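Local atomic coordinates of beta-galactosidase (PDB entry 3OG2), a protein that probably hydrolyses terminal non-reducing beta-D-galactose residues from beta-D-galactosides, as a family 35 glycoside hydrolase built round a TIM barrel. Residues G45-F50 and N71-Y76; F50-P55 and M323-T328; T720-R725 and A815-S820; Q726-S731 and S763-D768. One frame throughout, in Å; residues are numbered along the deposited sequence.

Interactions 1 and 2 lie in the buried TIM barrel, share Phe50 and continue one into the other: 1 pairs two parallel barrel strands, 2 joins the loops that follow strands 38-47 and 318-321. Their polar chemistry is dense, with carboxylate, imidazole and guanidinium groups beside the galactose site. Some 44 to 56 Å away, centre to centre, interactions 3 and 4 belong to a beta-sandwich. Interaction 4 pairs two antiparallel strands with leucines on the inner face and a mostly polar outer one; interaction 3, at the surface, brings two sheet-connecting loops together, with Val817 packed on Arg722 and two bridging waters. Those two touch through the salt bridge between Arg725 and Asp768.

Interaction 1: G45-F50 and N71-Y76; sequences GEVHPF and NTVSFY
Tyr76 lays its ring against His48 and Glu46. Tyr76 CD2 comes to 3.2 Å from His48 NE2, the two side chains side by side and pointing the same way, with their rings turned 42° apart, while Tyr76 CB sits over one face of the imidazole, toward its rim. Glu46 OE2 stands 3.8 Å above the plane of the tyrosine ring, again near the rim. The same oxygen accepts a hydrogen bond from His48 NE2 at 2.8 Å, through its anti lone pair and in the imidazole plane, and forms a salt bridge with Arg114. Strands 38-47 and 72-76, linked through helix 58-66, make a beta-alpha-beta unit of the TIM barrel; Ser74 ties them, its N giving a bond to Gly45 O (3.0 Å) and its O taking one from Val47 N (3.0 Å). Ser74 OG, anti to its backbone N (chi1 173°), donates to Glu46 OE1 at 2.6 Å from above the carboxylate plane, and Asn320 grips OE1 as well. Tyr76 lines the galactose site seen in complexes of this enzyme, and its OH is hydrogen-bonded to Asn179 and, here, to a glycerol.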
loop_
_atom_site.group_PDB
_atom_site.type_symbol
_atom_site.label_atom_id
_atom_site.label_comp_id
_atom_site.label_asym_id
_atom_site.label_seq_id
_atom_site.Cartn_x
_atom_site.Cartn_y
_atom_site.Cartn_z
ATOM N N GLY A 45 3.515 4.834 -7.887
ATOM C CA GLY A 45 3.316 4.361 -6.524
ATOM C C GLY A 45 2.220 3.302 -6.496
ATOM O O GLY A 45 1.191 3.511 -7.152
ATOM N N GLU A 46 2.336 2.290 -5.692
ATOM C CA GLU A 46 1.321 1.261 -5.596
ATOM C C GLU A 46 0.211 1.670 -4.604
ATOM O O GLU A 46 0.530 2.078 -3.477
ATOM C CB GLU A 46 1.939 -0.053 -5.071
ATOM C CG GLU A 46 0.986 -1.211 -5.222
ATOM C CD GLU A 46 1.010 -1.937 -6.539
ATOM O OE1 GLU A 46 1.794 -1.586 -7.472
ATOM O OE2 GLU A 46 0.210 -2.915 -6.682
ATOM N N VAL A 47 -1.030 1.525 -5.068
ATOM C CA VAL A 47 -2.254 1.804 -4.289
ATOM C C VAL A 47 -3.263 0.719 -4.622
ATOM O O VAL A 47 -3.432 0.429 -5.796
ATOM C CB VAL A 47 -2.847 3.172 -4.642
ATOM C CG1 VAL A 47 -4.171 3.408 -3.890
ATOM C CG2 VAL A 47 -1.852 4.300 -4.376
ATOM N N HIS A 48 -3.917 0.158 -3.619
ATOM C CA HIS A 48 -4.872 -0.933 -3.898
ATOM C C HIS A 48 -6.260 -0.433 -3.585
ATOM O O HIS A 48 -6.577 -0.190 -2.433
ATOM C CB HIS A 48 -4.582 -2.152 -3.043
ATOM C CG HIS A 48 -3.244 -2.760 -3.414
ATOM N ND1 HIS A 48 -2.613 -3.668 -2.649
ATOM C CD2 HIS A 48 -2.506 -2.532 -4.542
ATOM C CE1 HIS A 48 -1.465 -3.985 -3.288
ATOM N NE2 HIS A 48 -1.374 -3.309 -4.425
ATOM N N PRO A 49 -7.107 -0.212 -4.595
ATOM C CA PRO A 49 -8.412 0.438 -4.351
ATOM C C PRO A 49 -9.237 -0.330 -3.341
ATOM O O PRO A 49 -9.977 0.282 -2.559
ATOM C CB PRO A 49 -9.072 0.486 -5.728
ATOM C CG PRO A 49 -8.273 -0.377 -6.621
ATOM C CD PRO A 49 -6.869 -0.462 -6.035
ATOM N N PHE A 50 -9.138 -1.664 -3.343
ATOM C CA PHE A 50 -9.972 -2.422 -2.417
ATOM C C PHE A 50 -9.534 -2.329 -0.972
ATOM O O PHE A 50 -10.290 -2.794 -0.105
ATOM C CB PHE A 50 -10.008 -3.899 -2.894
ATOM C CG PHE A 50 -8.630 -4.509 -3.050
ATOM C CD1 PHE A 50 -7.980 -5.065 -1.951
ATOM C CD2 PHE A 50 -8.014 -4.516 -4.317
ATOM C CE1 PHE A 50 -6.699 -5.612 -2.052
ATOM C CE2 PHE A 50 -6.728 -5.042 -4.392
ATOM C CZ PHE A 50 -6.063 -5.569 -3.295
ATOM N N ASN A 71 4.049 10.248 -11.623
ATOM C CA ASN A 71 3.073 10.455 -12.708
ATOM C C ASN A 71 2.115 9.298 -12.833
ATOM O O ASN A 71 1.157 9.396 -13.630
ATOM C CB ASN A 71 3.757 10.715 -14.057
ATOM C CG ASN A 71 4.912 9.761 -14.287
ATOM O OD1 ASN A 71 4.877 8.593 -13.923
ATOM N ND2 ASN A 71 5.977 10.317 -14.868
ATOM N N THR A 72 2.298 8.242 -12.027
ATOM C CA THR A 72 1.588 6.973 -12.234
ATOM C C THR A 72 1.270 6.332 -10.899
ATOM O O THR A 72 1.984 6.527 -9.913
ATOM C CB THR A 72 2.456 6.068 -13.107
ATOM O OG1 THR A 72 2.762 6.706 -14.357
ATOM C CG2 THR A 72 1.811 4.728 -13.427
ATOM N N VAL A 73 0.201 5.571 -10.907
ATOM C CA VAL A 73 -0.143 4.666 -9.817
ATOM C C VAL A 73 -0.331 3.277 -10.434
ATOM O O VAL A 73 -0.940 3.134 -11.495
ATOM C CB VAL A 73 -1.406 5.156 -9.081
ATOM C CG1 VAL A 73 -2.109 4.049 -8.291
ATOM C CG2 VAL A 73 -0.948 6.290 -8.132
ATOM N N SER A 74 0.167 2.291 -9.688
ATOM C CA SER A 74 -0.044 0.887 -10.013
ATOM C C SER A 74 -1.026 0.274 -9.040
ATOM O O SER A 74 -0.924 0.546 -7.855
ATOM C CB SER A 74 1.336 0.208 -9.898
ATOM O OG SER A 74 1.228 -1.205 -10.032
ATOM N N PHE A 75 -1.977 -0.530 -9.559
ATOM C CA PHE A 75 -2.988 -1.068 -8.659
ATOM C C PHE A 75 -3.299 -2.509 -8.999
ATOM O O PHE A 75 -3.314 -2.900 -10.167
ATOM C CB PHE A 75 -4.268 -0.251 -8.701
ATOM C CG PHE A 75 -5.051 -0.306 -10.012
ATOM C CD1 PHE A 75 -4.703 0.473 -11.123
ATOM C CD2 PHE A 75 -6.143 -1.175 -10.120
ATOM C CE1 PHE A 75 -5.462 0.400 -12.302
ATOM C CE2 PHE A 75 -6.901 -1.222 -11.294
ATOM C CZ PHE A 75 -6.557 -0.438 -12.378
ATOM N N TYR A 76 -3.610 -3.276 -7.957
ATOM C CA TYR A 76 -4.169 -4.609 -8.108
ATOM C C TYR A 76 -5.690 -4.511 -8.107
ATOM O O TYR A 76 -6.269 -3.566 -7.519
ATOM C CB TYR A 76 -3.733 -5.513 -6.949
ATOM C CG TYR A 76 -2.345 -6.107 -7.053
ATOM C CD1 TYR A 76 -1.830 -6.666 -8.243
ATOM C CD2 TYR A 76 -1.587 -6.179 -5.874
ATOM C CE1 TYR A 76 -0.542 -7.240 -8.243
ATOM C CE2 TYR A 76 -0.323 -6.749 -5.887
ATOM C CZ TYR A 76 0.180 -7.271 -7.070
ATOM O OH TYR A 76 1.440 -7.804 -7.027
#

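Interaction 2: F50-P55 and M323-T328; sequences FRLPVP and MTFGGT
With CG anti to its carbonyl carbon (chi1 -81°) and the chain extended from CG to NE, Arg51 runs past the backbone of Gly326, just as Phe325, whose CG is anti to its own N (chi1 166°), reaches toward Leu52. The two segments are loops that follow strands 38-47 and 318-321, neighbouring parallel strands of the TIM barrel, at the end where the galactose site lies. Arg51 CD comes to 3.4 Å from Gly326 O and Arg51 CG to 3.6 Å from Thr328 O, so the aliphatic part of the arginine packs against two carbonyl oxygens. Its guanidinium goes on to bond His48, Ala121 and Asn329 and makes a cation-pi contact with Tyr342; Ala121 is itself a galactose-site residue. Beside this, Leu52 and Phe325 cross at about a right angle, Leu52 CD2 lying 3.9 Å from Phe325 CE2. That phenyl ring is also covered by its own loop: Gly327 N stands 3.6 Å above its plane, over the centre. Beyond Gly327 the chain turns in to Arg51, where Thr328 N, at 3.1 Å from Arg51 O, gives its N-H to a lone pair in the carbonyl plane, at an N-H...O angle of 163°.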
loop_
_atom_site.group_PDB
_atom_site.type_symbol
_atom_site.label_atom_id
_atom_site.label_comp_id
_atom_site.label_asym_id
_atom_site.label_seq_id
_atom_site.Cartn_x
_atom_site.Cartn_y
_atom_site.Cartn_z
ATOM N N PHE A 50 -9.138 -1.664 -3.343
ATOM C CA PHE A 50 -9.972 -2.422 -2.417
ATOM C C PHE A 50 -9.534 -2.329 -0.972
ATOM O O PHE A 50 -10.290 -2.794 -0.105
ATOM C CB PHE A 50 -10.008 -3.899 -2.894
ATOM C CG PHE A 50 -8.630 -4.509 -3.050
ATOM C CD1 PHE A 50 -7.980 -5.065 -1.951
ATOM C CD2 PHE A 50 -8.014 -4.516 -4.317
ATOM C CE1 PHE A 50 -6.699 -5.612 -2.052
ATOM C CE2 PHE A 50 -6.728 -5.042 -4.392
ATOM C CZ PHE A 50 -6.063 -5.569 -3.295
ATOM N N ARG A 51 -8.370 -1.748 -0.703
ATOM C CA ARG A 51 -7.907 -1.557 0.686
ATOM C C ARG A 51 -8.303 -0.185 1.255
ATOM O O ARG A 51 -7.974 0.119 2.399
ATOM C CB ARG A 51 -6.402 -1.735 0.747
ATOM C CG ARG A 51 -6.089 -3.264 0.806
ATOM C CD ARG A 51 -4.611 -3.549 0.630
ATOM N NE ARG A 51 -4.226 -4.833 1.245
ATOM C CZ ARG A 51 -3.407 -5.721 0.713
ATOM N NH1 ARG A 51 -2.897 -5.630 -0.514
ATOM N NH2 ARG A 51 -3.135 -6.765 1.489
ATOM N N LEU A 52 -9.104 0.585 0.505
ATOM C CA LEU A 52 -9.615 1.886 0.947
ATOM C C LEU A 52 -11.027 2.015 0.383
ATOM O O LEU A 52 -11.194 2.571 -0.721
ATOM C CB LEU A 52 -8.698 3.039 0.480
ATOM C CG LEU A 52 -9.183 4.429 0.924
ATOM C CD1 LEU A 52 -9.334 4.545 2.413
ATOM C CD2 LEU A 52 -8.200 5.482 0.409
ATOM N N PRO A 53 -12.021 1.463 1.070
ATOM C CA PRO A 53 -13.394 1.410 0.521
ATOM C C PRO A 53 -14.135 2.706 0.761
ATOM O O PRO A 53 -15.298 2.708 1.219
ATOM C CB PRO A 53 -13.994 0.233 1.296
ATOM C CG PRO A 53 -13.339 0.339 2.668
ATOM C CD PRO A 53 -11.900 0.765 2.353
ATOM N N VAL A 54 -13.482 3.806 0.410
ATOM C CA VAL A 54 -14.093 5.156 0.555
ATOM C C VAL A 54 -13.796 5.875 -0.742
ATOM O O VAL A 54 -12.697 6.454 -0.912
ATOM C CB VAL A 54 -13.501 5.932 1.713
ATOM C CG1 VAL A 54 -14.149 7.332 1.832
ATOM C CG2 VAL A 54 -13.686 5.183 3.043
ATOM N N PRO A 55 -14.721 5.813 -1.687
ATOM C CA PRO A 55 -14.449 6.335 -3.020
ATOM C C PRO A 55 -13.971 7.777 -3.043
ATOM O O PRO A 55 -13.084 8.118 -3.868
ATOM C CB PRO A 55 -15.808 6.204 -3.732
ATOM C CG PRO A 55 -16.508 5.096 -3.038
ATOM C CD PRO A 55 -16.021 5.105 -1.607
ATOM N N MET A 323 4.774 -0.755 -1.185
ATOM C CA MET A 323 3.569 0.057 -1.393
ATOM C C MET A 323 3.939 1.548 -1.284
ATOM O O MET A 323 4.923 1.899 -0.611
ATOM C CB MET A 323 2.561 -0.212 -0.277
ATOM C CG MET A 323 2.005 -1.654 -0.258
ATOM S SD MET A 323 1.177 -2.119 -1.789
ATOM C CE MET A 323 -0.299 -1.102 -1.716
ATOM N N THR A 324 3.116 2.401 -1.872
ATOM C CA THR A 324 3.189 3.836 -1.584
ATOM C C THR A 324 2.103 4.233 -0.597
ATOM O O THR A 324 2.392 4.982 0.328
ATOM C CB THR A 324 3.152 4.622 -2.894
ATOM O OG1 THR A 324 4.363 4.286 -3.636
ATOM C CG2 THR A 324 3.187 6.118 -2.672
ATOM N N PHE A 325 0.897 3.723 -0.759
ATOM C CA PHE A 325 -0.148 3.828 0.253
ATOM C C PHE A 325 -0.683 2.401 0.442
ATOM O O PHE A 325 -1.146 1.833 -0.571
ATOM C CB PHE A 325 -1.268 4.796 -0.166
ATOM C CG PHE A 325 -2.489 4.621 0.743
ATOM C CD1 PHE A 325 -2.462 5.048 2.058
ATOM C CD2 PHE A 325 -3.639 4.011 0.218
ATOM C CE1 PHE A 325 -3.584 4.868 2.872
ATOM C CE2 PHE A 325 -4.742 3.845 1.045
ATOM C CZ PHE A 325 -4.714 4.285 2.358
ATOM N N GLY A 326 -0.649 1.833 1.631
ATOM C CA GLY A 326 -1.039 0.469 1.856
ATOM C C GLY A 326 -2.493 0.286 2.213
ATOM O O GLY A 326 -3.150 -0.655 1.761
ATOM N N GLY A 327 -3.078 1.154 3.060
ATOM C CA GLY A 327 -4.459 0.967 3.472
ATOM C C GLY A 327 -4.637 -0.186 4.477
ATOM O O GLY A 327 -3.737 -0.489 5.290
ATOM N N THR A 328 -5.824 -0.792 4.421
ATOM C CA THR A 328 -6.217 -1.683 5.494
ATOM C C THR A 328 -6.816 -2.967 4.955
ATOM O O THR A 328 -7.624 -2.918 3.991
ATOM C CB THR A 328 -7.297 -0.972 6.351
ATOM O OG1 THR A 328 -6.711 0.299 6.795
ATOM C CG2 THR A 328 -7.666 -1.762 7.580
#

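Interaction 3: T720-R725 and A815-S820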
loop_
_atom_site.group_PDB
_atom_site.type_symbol
_atom_site.label_atom_id
_atom_site.label_comp_id
_atom_site.label_asym_id
_atom_site.label_seq_id
_atom_site.Cartn_x
_atom_site.Cartn_y
_atom_site.Cartn_z
ATOM N N THR A 720 -23.426 -40.532 19.813
ATOM C CA THR A 720 -24.067 -41.213 20.956
ATOM C C THR A 720 -23.009 -41.802 21.828
ATOM O O THR A 720 -22.136 -42.510 21.350
ATOM C CB THR A 720 -24.972 -42.322 20.360
ATOM O OG1 THR A 720 -25.963 -41.685 19.535
ATOM C CG2 THR A 720 -25.605 -43.060 21.541
ATOM N N ALA A 721 -23.027 -41.475 23.121
ATOM C CA ALA A 721 -21.975 -41.986 23.981
ATOM C C ALA A 721 -22.026 -43.494 24.057
ATOM O O ALA A 721 -23.099 -44.072 24.321
ATOM C CB ALA A 721 -22.061 -41.358 25.378
ATOM N N ARG A 722 -20.861 -44.128 23.905
ATOM C CA ARG A 722 -20.731 -45.574 24.070
ATOM C C ARG A 722 -20.198 -45.952 25.426
ATOM O O ARG A 722 -20.589 -46.988 25.976
ATOM C CB ARG A 722 -19.826 -46.154 22.974
ATOM C CG ARG A 722 -20.616 -46.005 21.651
ATOM C CD ARG A 722 -20.737 -47.385 21.010
ATOM N NE ARG A 722 -20.441 -47.222 19.574
ATOM C CZ ARG A 722 -19.332 -47.764 19.086
ATOM N NH1 ARG A 722 -18.565 -48.431 19.940
ATOM N NH2 ARG A 722 -19.016 -47.646 17.813
ATOM N N THR A 723 -19.299 -45.156 25.971
ATOM C CA THR A 723 -18.784 -45.328 27.331
ATOM C C THR A 723 -18.811 -43.984 28.078
ATOM O O THR A 723 -18.978 -42.946 27.467
ATOM C CB THR A 723 -17.363 -45.902 27.323
ATOM O OG1 THR A 723 -16.495 -45.079 26.519
ATOM C CG2 THR A 723 -17.360 -47.289 26.672
ATOM N N ALA A 724 -18.699 -44.070 29.393
ATOM C CA ALA A 724 -18.798 -42.846 30.173
ATOM C C ALA A 724 -17.626 -41.906 29.920
ATOM O O ALA A 724 -17.763 -40.705 30.073
ATOM C CB ALA A 724 -18.892 -43.227 31.637
ATOM N N ARG A 725 -16.474 -42.461 29.555
ATOM C CA ARG A 725 -15.356 -41.617 29.188
ATOM C C ARG A 725 -14.958 -41.928 27.757
ATOM O O ARG A 725 -14.841 -43.120 27.414
ATOM C CB ARG A 725 -14.162 -41.899 30.126
ATOM C CG ARG A 725 -12.978 -40.997 29.811
ATOM C CD ARG A 725 -11.891 -41.122 30.874
ATOM N NE ARG A 725 -12.268 -40.397 32.112
ATOM C CZ ARG A 725 -11.477 -40.317 33.171
ATOM N NH1 ARG A 725 -10.288 -40.920 33.167
ATOM N NH2 ARG A 725 -11.919 -39.618 34.238
ATOM N N ALA A 815 -13.134 -48.510 20.974
ATOM C CA ALA A 815 -13.982 -48.576 19.782
ATOM C C ALA A 815 -14.101 -47.210 19.139
ATOM O O ALA A 815 -14.141 -46.189 19.822
ATOM C CB ALA A 815 -15.352 -49.092 20.172
ATOM N N ASN A 816 -14.226 -47.163 17.814
ATOM C CA ASN A 816 -14.488 -45.871 17.199
ATOM C C ASN A 816 -15.947 -45.442 17.334
ATOM O O ASN A 816 -16.852 -46.287 17.238
ATOM C CB ASN A 816 -14.186 -45.971 15.686
ATOM C CG ASN A 816 -12.667 -46.122 15.546
ATOM O OD1 ASN A 816 -12.247 -47.136 14.969
ATOM N ND2 ASN A 816 -11.886 -45.194 16.066
ATOM N N VAL A 817 -16.210 -44.181 17.586
ATOM C CA VAL A 817 -17.545 -43.646 17.777
ATOM C C VAL A 817 -17.781 -42.666 16.643
ATOM O O VAL A 817 -16.951 -41.769 16.454
ATOM C CB VAL A 817 -17.718 -43.030 19.202
ATOM C CG1 VAL A 817 -19.129 -42.465 19.312
ATOM C CG2 VAL A 817 -17.490 -44.081 20.267
ATOM N N SER A 818 -18.851 -42.889 15.879
ATOM C CA SER A 818 -19.147 -42.054 14.722
ATOM C C SER A 818 -19.683 -40.696 15.147
ATOM O O SER A 818 -20.406 -40.562 16.122
ATOM C CB SER A 818 -20.238 -42.769 13.890
ATOM O OG SER A 818 -19.565 -43.816 13.207
ATOM N N ILE A 819 -19.356 -39.674 14.385
ATOM C CA ILE A 819 -19.866 -38.313 14.574
ATOM C C ILE A 819 -20.495 -37.887 13.258
ATOM O O ILE A 819 -19.876 -38.079 12.196
ATOM C CB ILE A 819 -18.764 -37.321 14.951
ATOM C CG1 ILE A 819 -17.991 -37.814 16.210
ATOM C CG2 ILE A 819 -19.364 -35.945 15.116
ATOM C CD1 ILE A 819 -16.842 -36.877 16.574
ATOM N N SER A 820 -21.701 -37.338 13.345
ATOM C CA SER A 820 -22.361 -36.713 12.181
ATOM C C SER A 820 -22.312 -35.212 12.372
ATOM O O SER A 820 -22.462 -34.725 13.502
ATOM C CB SER A 820 -23.797 -37.208 11.980
ATOM O OG SER A 820 -24.628 -36.721 12.993
HETATM O O HOH W 1 -22.331 -41.956 17.540
HETATM O O HOH W 2 -20.896 -44.974 16.973
#
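Val817 and Arg722 carry the packed part of this contact, sliding past each other in opposite directions. Arg722 CG is anti to its carbonyl carbon (chi1 -68°), which brings it to 3.9 Å from Val817 CG2; the chain then bends at chi2 and chi3, and the guanidinium folds back over the valine, CG2 lying 4.3 Å from the guanidinium plane and over its centre. The other methyl, Val817 CG1, rests 3.6 Å from Thr720 O. Val817 is buried, packing also on Leu809 and Phe719. Toward the surface the fit changes. Arg722 NH1 has Ala815 CB at 3.3 Å near the edge of the guanidinium, and NH2 lies close to Asn816 O, but at an angle too poor for a hydrogen bond. In place of direct bonds, water does the joining. One water accepts from Thr720 N at 2.9 Å and donates to Ser818 O at 2.8 Å; a second accepts from Ser818 N at 3.1 Å and, only weakly, from Arg722 NH2. Arg722 thus meets Val817 CG2 with both CG and a face of its guanidinium, while NH2 turns to the water. On the backbone side, Arg722 N and Thr723 N both bond to Gln726 OE1, at the start of the next strand. The two loops run between strands 713-720 and 726-733 and between strands 803-811 and 820-824, each crossing from one sheet to the other at one end of a beta-sandwich.

Interaction 4: Q726-S731 and S763-D768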
loop_
_atom_site.group_PDB
_atom_site.type_symbol
_atom_site.label_atom_id
_atom_site.label_comp_id
_atom_site.label_asym_id
_atom_site.label_seq_id
_atom_site.Cartn_x
_atom_site.Cartn_y
_atom_site.Cartn_z
ATOM N N GLN A 726 -14.760 -40.877 26.936
ATOM C CA GLN A 726 -14.347 -41.036 25.548
ATOM C C GLN A 726 -13.167 -40.102 25.320
ATOM O O GLN A 726 -13.026 -39.139 26.069
ATOM C CB GLN A 726 -15.532 -40.757 24.622
ATOM C CG GLN A 726 -16.587 -41.860 24.895
ATOM C CD GLN A 726 -17.678 -41.959 23.889
ATOM O OE1 GLN A 726 -18.420 -42.931 23.842
ATOM N NE2 GLN A 726 -17.789 -40.952 23.013
ATOM N N GLN A 727 -12.393 -40.433 24.290
ATOM C CA GLN A 727 -11.226 -39.650 23.983
ATOM C C GLN A 727 -11.457 -39.042 22.599
ATOM O O GLN A 727 -11.773 -39.756 21.656
ATOM C CB GLN A 727 -9.979 -40.530 23.985
ATOM C CG GLN A 727 -9.696 -41.174 25.357
ATOM C CD GLN A 727 -9.508 -40.255 26.531
ATOM O OE1 GLN A 727 -9.775 -40.697 27.685
ATOM N NE2 GLN A 727 -9.059 -39.014 26.306
ATOM N N LEU A 728 -11.274 -37.736 22.522
ATOM C CA LEU A 728 -11.437 -37.027 21.264
ATOM C C LEU A 728 -10.107 -36.454 20.783
ATOM O O LEU A 728 -9.392 -35.772 21.527
ATOM C CB LEU A 728 -12.401 -35.844 21.509
ATOM C CG LEU A 728 -12.580 -34.912 20.313
ATOM C CD1 LEU A 728 -13.278 -35.665 19.185
ATOM C CD2 LEU A 728 -13.377 -33.695 20.810
ATOM N N PHE A 729 -9.776 -36.715 19.545
ATOM C CA PHE A 729 -8.623 -36.161 18.846
ATOM C C PHE A 729 -9.224 -35.228 17.833
ATOM O O PHE A 729 -10.138 -35.669 17.095
ATOM C CB PHE A 729 -7.806 -37.272 18.147
ATOM C CG PHE A 729 -6.874 -36.697 17.101
ATOM C CD1 PHE A 729 -5.788 -35.943 17.519
ATOM C CD2 PHE A 729 -7.101 -36.927 15.753
ATOM C CE1 PHE A 729 -4.932 -35.419 16.578
ATOM C CE2 PHE A 729 -6.236 -36.413 14.801
ATOM C CZ PHE A 729 -5.141 -35.674 15.228
ATOM N N LEU A 730 -8.772 -34.006 17.780
ATOM C CA LEU A 730 -9.283 -33.051 16.816
ATOM C C LEU A 730 -8.172 -32.234 16.182
ATOM O O LEU A 730 -7.405 -31.564 16.852
ATOM C CB LEU A 730 -10.219 -32.152 17.590
ATOM C CG LEU A 730 -11.195 -31.303 16.888
ATOM C CD1 LEU A 730 -12.211 -32.056 16.014
ATOM C CD2 LEU A 730 -11.938 -30.497 17.964
ATOM N N SER A 731 -8.043 -32.324 14.868
ATOM C CA SER A 731 -7.045 -31.591 14.113
ATOM C C SER A 731 -7.729 -30.459 13.383
ATOM O O SER A 731 -8.593 -30.717 12.516
ATOM C CB SER A 731 -6.320 -32.570 13.180
ATOM O OG SER A 731 -5.322 -31.896 12.430
ATOM N N SER A 763 -5.263 -31.354 18.732
ATOM C CA SER A 763 -5.668 -31.304 20.121
ATOM C C SER A 763 -6.277 -32.621 20.551
ATOM O O SER A 763 -6.997 -33.293 19.816
ATOM C CB SER A 763 -6.696 -30.181 20.263
ATOM O OG SER A 763 -6.186 -28.935 19.767
ATOM N N SER A 764 -6.034 -32.997 21.796
ATOM C CA SER A 764 -6.617 -34.182 22.380
ATOM C C SER A 764 -7.371 -33.823 23.644
ATOM O O SER A 764 -6.817 -33.157 24.517
ATOM C CB SER A 764 -5.475 -35.162 22.686
ATOM O OG SER A 764 -4.935 -35.627 21.419
ATOM N N TYR A 765 -8.609 -34.260 23.746
ATOM C CA TYR A 765 -9.449 -33.913 24.860
ATOM C C TYR A 765 -10.111 -35.167 25.392
ATOM O O TYR A 765 -10.415 -36.112 24.656
ATOM C CB TYR A 765 -10.529 -32.924 24.389
ATOM C CG TYR A 765 -10.059 -31.594 23.830
ATOM C CD1 TYR A 765 -9.397 -30.645 24.631
ATOM C CD2 TYR A 765 -10.245 -31.217 22.502
ATOM C CE1 TYR A 765 -8.954 -29.414 24.146
ATOM C CE2 TYR A 765 -9.807 -29.986 21.984
ATOM C CZ TYR A 765 -9.169 -29.088 22.813
ATOM O OH TYR A 765 -8.727 -27.868 22.293
ATOM N N THR A 766 -10.388 -35.208 26.700
ATOM C CA THR A 766 -11.181 -36.268 27.273
ATOM C C THR A 766 -12.616 -35.769 27.424
ATOM O O THR A 766 -12.831 -34.645 27.937
ATOM C CB THR A 766 -10.632 -36.660 28.657
ATOM O OG1 THR A 766 -9.278 -37.118 28.465
ATOM C CG2 THR A 766 -11.433 -37.760 29.311
ATOM N N LEU A 767 -13.552 -36.592 26.995
ATOM C CA LEU A 767 -14.975 -36.277 27.171
ATOM C C LEU A 767 -15.457 -37.233 28.270
ATOM O O LEU A 767 -15.707 -38.406 28.006
ATOM C CB LEU A 767 -15.789 -36.404 25.891
ATOM C CG LEU A 767 -15.181 -35.692 24.649
ATOM C CD1 LEU A 767 -16.067 -35.999 23.427
ATOM C CD2 LEU A 767 -15.005 -34.201 24.877
ATOM N N ASP A 768 -15.545 -36.715 29.491
ATOM C CA ASP A 768 -15.836 -37.578 30.621
ATOM C C ASP A 768 -17.243 -37.424 31.153
ATOM O O ASP A 768 -17.936 -36.435 30.824
ATOM C CB ASP A 768 -14.866 -37.181 31.753
ATOM C CG ASP A 768 -14.702 -38.280 32.781
ATOM O OD1 ASP A 768 -15.058 -39.465 32.590
ATOM O OD2 ASP A 768 -14.169 -37.931 33.861
HETATM O O HOH W 3 -7.763 -37.794 23.946
HETATM O O HOH W 4 -8.471 -39.489 30.316
HETATM O O HOH W 5 -7.528 -28.734 17.368
#
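Strands 726-733 and 760-767 form an antiparallel pair in the three-stranded sheet of a beta-sandwich, their short axes at 155°, with Leu728 facing Tyr765 at the middle. That pair is joined by two bonds, Leu728 N to Tyr765 O and Tyr765 N to Leu728 O, both 2.8 Å; Gln726 with Leu767 and Leu730 with Ser763 are coupled in the same reciprocal way. Leu728 and Leu767 point to the inner face, Leu728 CB meeting Leu767 CD1 at 4.1 Å, and both press on Leu778 of the facing sheet. Leu728 CD2 comes to the edge of the Tyr765 ring, 4.3 Å from Tyr765 CD2. The other face is mostly polar, with Phe729 among Gln727, Ser764 and Thr766. Gln727 and Thr766 lie side by side and point the same way, and the bend of Gln727 at chi2 (-58°), which sets CD, helps bring the amide over to the threonine: Gln727 NE2 gives Thr766 OG1 a hydrogen bond of 2.9 Å, close to the amide plane. One water takes a further bond from NE2 and passes one on to Tyr765 O; another bridges Gln727 OE1 and Thr766 OG1. Both ends of the amide are therefore held. Further along this face, Ser764 OG stands at the edge of the Phe729 ring, 4.0 Å from Phe729 CD1. At that end of the pair, on the inner side, a third water links Leu730 O and Ser763 OG. This is an edge strand paired with the central strand of one sheet of a beta-sandwich, with leucines turned to the facing sheet.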